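Local atomic coordinates of AA9 family lytic polysaccharide monooxygenase cel61B (Hypocrea jecorina, PDB entry 2VTC), a protein that oxidatively cleaves the glycosidic bonds of cellulose and related polysaccharides at a copper-dependent active site, using a reductant and molecular oxygen or hydrogen peroxide. Residues Leu220-Pro223 and Thr224-Gly227. Sequence-based numbering, arbitrary orientation.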
loop_
_atom_site.group_PDB
_atom_site.type_symbol
_atom_site.label_atom_id
_atom_site.label_comp_id
_atom_site.label_asym_id
_atom_site.label_seq_id
_atom_site.Cartn_x
_atom_site.Cartn_y
_atom_site.Cartn_z
ATOM N N LEU A 220 -10.621 -4.686 6.439
ATOM C CA LEU A 220 -9.979 -3.401 6.782
ATOM C C LEU A 220 -10.966 -2.247 6.819
ATOM O O LEU A 220 -10.926 -1.429 7.752
ATOM C CB LEU A 220 -8.835 -3.050 5.835
ATOM C CG LEU A 220 -7.625 -3.980 5.856
ATOM C CD1 LEU A 220 -6.729 -3.632 4.699
ATOM C CD2 LEU A 220 -6.827 -3.921 7.181
ATOM N N TYR A 221 -11.849 -2.202 5.817
ATOM C CA TYR A 221 -12.715 -1.033 5.578
ATOM C C TYR A 221 -14.149 -1.414 5.199
ATOM O O TYR A 221 -14.371 -2.435 4.533
ATOM C CB TYR A 221 -12.193 -0.215 4.398
ATOM C CG TYR A 221 -10.720 0.061 4.394
ATOM C CD1 TYR A 221 -10.142 0.794 5.427
ATOM C CD2 TYR A 221 -9.902 -0.391 3.337
ATOM C CE1 TYR A 221 -8.778 1.052 5.432
ATOM C CE2 TYR A 221 -8.535 -0.123 3.320
ATOM C CZ TYR A 221 -7.983 0.607 4.386
ATOM O OH TYR A 221 -6.642 0.898 4.401
ATOM N N LYS A 222 -15.096 -0.563 5.615
ATOM C CA LYS A 222 -16.508 -0.661 5.206
ATOM C C LYS A 222 -16.899 0.631 4.458
ATOM O O LYS A 222 -16.336 1.701 4.730
ATOM C CB LYS A 222 -17.424 -0.893 6.416
ATOM C CG LYS A 222 -17.173 -2.215 7.130
ATOM C CD LYS A 222 -18.300 -2.575 8.077
ATOM C CE LYS A 222 -17.914 -3.762 8.967
ATOM N NZ LYS A 222 -19.030 -4.224 9.853
ATOM N N PRO A 223 -17.836 0.542 3.487
ATOM C CA PRO A 223 -18.207 1.740 2.699
ATOM C C PRO A 223 -18.770 2.917 3.504
ATOM O O PRO A 223 -18.783 4.044 2.994
ATOM C CB PRO A 223 -19.258 1.202 1.726
ATOM C CG PRO A 223 -18.899 -0.272 1.601
ATOM C CD PRO A 223 -18.549 -0.655 3.001
ATOM N N THR A 224 -19.192 2.644 4.735
ATOM C CA THR A 224 -19.786 3.663 5.624
ATOM C C THR A 224 -18.886 4.130 6.765
ATOM O O THR A 224 -19.333 4.900 7.640
ATOM C CB THR A 224 -21.107 3.145 6.242
ATOM O OG1 THR A 224 -20.864 1.906 6.931
ATOM C CG2 THR A 224 -22.190 2.957 5.144
ATOM N N ASP A 225 -17.637 3.661 6.806
ATOM C CA ASP A 225 -16.720 4.104 7.852
ATOM C C ASP A 225 -16.538 5.624 7.820
ATOM O O ASP A 225 -16.568 6.227 6.742
ATOM C CB ASP A 225 -15.367 3.408 7.711
ATOM C CG ASP A 225 -15.395 1.950 8.172
ATOM O OD1 ASP A 225 -16.350 1.505 8.867
ATOM O OD2 ASP A 225 -14.412 1.249 7.837
ATOM N N PRO A 226 -16.357 6.249 9.006
ATOM C CA PRO A 226 -16.290 7.717 9.080
ATOM C C PRO A 226 -15.185 8.424 8.276
ATOM O O PRO A 226 -15.357 9.606 7.918
ATOM C CB PRO A 226 -16.177 7.984 10.598
ATOM C CG PRO A 226 -15.625 6.718 11.176
ATOM C CD PRO A 226 -16.277 5.642 10.342
ATOM N N GLY A 227 -14.068 7.735 7.996
ATOM C CA GLY A 227 -12.986 8.292 7.197
ATOM C C GLY A 227 -13.007 7.813 5.757
ATOM O O GLY A 227 -12.144 8.183 4.952
HETATM O O HOH W 1 -13.876 -1.165 8.848
#
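Asp225 folds its carboxylate back over the backbone of Lys222, and OD2 accepts the amide hydrogen of Lys222 N at 2.9 Å. The bond is nearly straight, yet the N-H reaches OD2 from well above the carboxylate plane, 65° out of it. With CG anti to its own carbonyl carbon and beside the backbone N (chi1 -75°), the aspartate brings its carboxylate to that amide, and OD1 comes to rest against Lys222 CB at 3.6 Å. The lysine runs on extended beyond CG and leaves NZ 6.4 Å from Asp225 OD1, with no salt bridge between them. Lys222 to Asp225 form a type I beta turn with Pro223 and Thr224 at its corners, in the loop that follows strand 215-216 of this AA9 domain. Its backbone bond, Asp225 N to Lys222 O at 3.1 Å, pairs the same two residues in the reverse sense. A water bridges Asp225 to the chain before the turn, donating to Asp225 OD2 at 2.7 Å and to Leu220 O at 3.2 Å. Replacing the aspartate with alanine removes the carboxylate, which would probably leave the Lys222 amide and this water without their shared acceptor. Just before the turn, the Tyr221 ring is buried in the protein, with Leu220 CB 3.7 Å above the ring centre, and its OH hydrogen-bonds to Glu179 and Tyr116 at strands 172-182 and 113-119.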